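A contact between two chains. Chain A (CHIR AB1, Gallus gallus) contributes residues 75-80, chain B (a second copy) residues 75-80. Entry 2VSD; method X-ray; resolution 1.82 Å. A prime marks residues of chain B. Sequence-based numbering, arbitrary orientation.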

# COMPACT_ATOMS: atom_id res chain seq x y z
N TYR A 75 3.31 4.54 -8.12
CA TYR A 75 3.09 5.83 -7.45
C TYR A 75 1.67 6.33 -7.66
O TYR A 75 1.00 5.87 -8.58
CB TYR A 75 4.13 6.89 -7.83
CG TYR A 75 4.07 7.36 -9.26
CD1 TYR A 75 4.69 6.64 -10.28
CD2 TYR A 75 3.43 8.56 -9.59
CE1 TYR A 75 4.65 7.07 -11.61
CE2 TYR A 75 3.38 9.01 -10.92
CZ TYR A 75 3.99 8.25 -11.93
OH TYR A 75 3.97 8.67 -13.26
N GLN A 76 1.24 7.21 -6.75
CA GLN A 76 -0.15 7.66 -6.66
C GLN A 76 -0.25 9.12 -6.28
O GLN A 76 0.54 9.65 -5.48
CB GLN A 76 -0.94 6.84 -5.60
CG GLN A 76 -0.95 5.34 -5.80
CD GLN A 76 -1.90 4.65 -4.82
OE1 GLN A 76 -1.93 4.96 -3.63
NE2 GLN A 76 -2.68 3.71 -5.34
N VAL A 77 -1.25 9.78 -6.86
CA VAL A 77 -1.59 11.15 -6.52
C VAL A 77 -3.09 11.24 -6.25
O VAL A 77 -3.85 10.41 -6.73
CB VAL A 77 -1.19 12.14 -7.65
CG1 VAL A 77 0.32 12.15 -7.83
CG2 VAL A 77 -1.89 11.78 -8.96
N SER A 78 -3.51 12.25 -5.50
CA SER A 78 -4.94 12.40 -5.18
C SER A 78 -5.64 13.55 -5.91
O SER A 78 -6.84 13.75 -5.74
CB SER A 78 -5.15 12.52 -3.66
OG SER A 78 -4.40 13.58 -3.15
N GLU A 79 -4.88 14.29 -6.71
CA GLU A 79 -5.41 15.41 -7.49
C GLU A 79 -4.70 15.42 -8.84
O GLU A 79 -3.63 16.00 -8.96
CB GLU A 79 -5.14 16.76 -6.80
CG GLU A 79 -5.38 16.80 -5.29
CD GLU A 79 -6.66 17.50 -4.90
OE1 GLU A 79 -6.71 18.75 -5.06
OE2 GLU A 79 -7.60 16.82 -4.44
N PRO A 80 -5.27 14.74 -9.86
CA PRO A 80 -6.47 13.89 -9.86
C PRO A 80 -6.21 12.55 -9.16
O PRO A 80 -5.07 12.31 -8.74
CB PRO A 80 -6.74 13.65 -11.34
CG PRO A 80 -5.42 13.83 -12.01
CD PRO A 80 -4.64 14.82 -11.19
N TYR B 75 -5.62 6.39 5.02
CA TYR B 75 -5.83 7.14 3.76
C TYR B 75 -4.73 8.16 3.54
O TYR B 75 -4.04 8.52 4.49
CB TYR B 75 -7.23 7.76 3.66
CG TYR B 75 -7.50 8.87 4.64
CD1 TYR B 75 -7.91 8.59 5.95
CD2 TYR B 75 -7.40 10.21 4.25
CE1 TYR B 75 -8.18 9.61 6.87
CE2 TYR B 75 -7.66 11.25 5.16
CZ TYR B 75 -8.05 10.94 6.47
OH TYR B 75 -8.33 11.94 7.40
N GLN B 76 -4.57 8.56 2.27
CA GLN B 76 -3.45 9.37 1.82
C GLN B 76 -3.87 10.35 0.74
O GLN B 76 -4.71 10.06 -0.12
CB GLN B 76 -2.31 8.50 1.24
CG GLN B 76 -1.75 7.44 2.16
CD GLN B 76 -0.51 6.76 1.58
OE1 GLN B 76 -0.48 6.41 0.39
NE2 GLN B 76 0.51 6.58 2.41
N VAL B 77 -3.25 11.53 0.80
CA VAL B 77 -3.42 12.55 -0.22
C VAL B 77 -2.04 13.05 -0.66
O VAL B 77 -1.08 12.94 0.09
CB VAL B 77 -4.28 13.75 0.29
CG1 VAL B 77 -5.69 13.28 0.59
CG2 VAL B 77 -3.64 14.39 1.52
N SER B 78 -1.96 13.61 -1.86
CA SER B 78 -0.66 14.10 -2.36
C SER B 78 -0.53 15.63 -2.39
O SER B 78 0.52 16.16 -2.77
CB SER B 78 -0.35 13.51 -3.74
OG SER B 78 -1.38 13.80 -4.64
N GLU B 79 -1.59 16.33 -2.00
CA GLU B 79 -1.61 17.80 -1.95
C GLU B 79 -2.41 18.21 -0.72
O GLU B 79 -3.63 18.32 -0.81
CB GLU B 79 -2.29 18.39 -3.20
CG GLU B 79 -1.92 17.74 -4.54
CD GLU B 79 -0.97 18.58 -5.36
OE1 GLU B 79 -1.40 19.64 -5.86
OE2 GLU B 79 0.21 18.17 -5.51
N PRO B 80 -1.74 18.41 0.43
CA PRO B 80 -0.31 18.20 0.73
C PRO B 80 0.02 16.71 0.84
O PRO B 80 -0.88 15.89 0.72
CB PRO B 80 -0.14 18.87 2.09
CG PRO B 80 -1.49 18.85 2.71
CD PRO B 80 -2.49 18.90 1.60
O HOH W 1 -1.56 7.39 -2.10

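Two strands cross here at 80°, almost at right angles, and yet they are joined by a reciprocal pair of short, nearly straight hydrogen bonds in which each Ser78 uses its hydroxyl to receive the other's backbone amide. Ser78 N donates to Ser78′ OG at 2.8 Å, and Ser78′ N donates to Ser78 OG at 2.8 Å, both with an N-H...O angle of 166°. An exact two-fold axis relates the copies, so one well-placed residue supplies both bonds.

At this crossing the bonds run from backbone to side chain. Strands at such an angle cannot run alongside each other and exchange a ladder of backbone bonds; their axes approach to 5.0 Å around a single point. At that point the serine's CA-to-CB bond points toward the partner, and a p rotamer (chi1 56°) sets OG against the opposing backbone. There it also packs on the neighbouring valine, with Ser78 OG 3.3 Å from Val77′ CA and 3.4 Å from Val77′ CB. The CA-to-CB bond of Val77 points sideways, and Val77 CA lies 5.2 Å from Ser78′ CA.

Flanking this centre, two different chemistries close the contact. The Gln76 CA-to-CB bond points sideways, but the end of the side chain comes nearer, and one water donates to Gln76 OE1 and to Gln76′ OE1, 2.9 Å from each. Two carbonyl oxygens, both acceptors, could not bond directly; a water with two protons to give reconciles them. NE2 is satisfied elsewhere in the structure.

Beyond the serines, Glu79 meets its own copy through methylenes, CG of Glu79 to CG of Glu79′ at 3.7 Å, while the carboxylates diverge, with Glu79 CD and Glu79′ CD 5.8 Å apart, so the like charges do not meet at the point of contact. The cost lies in the backbone: Glu79 N and Glu79′ N are buried without a partner.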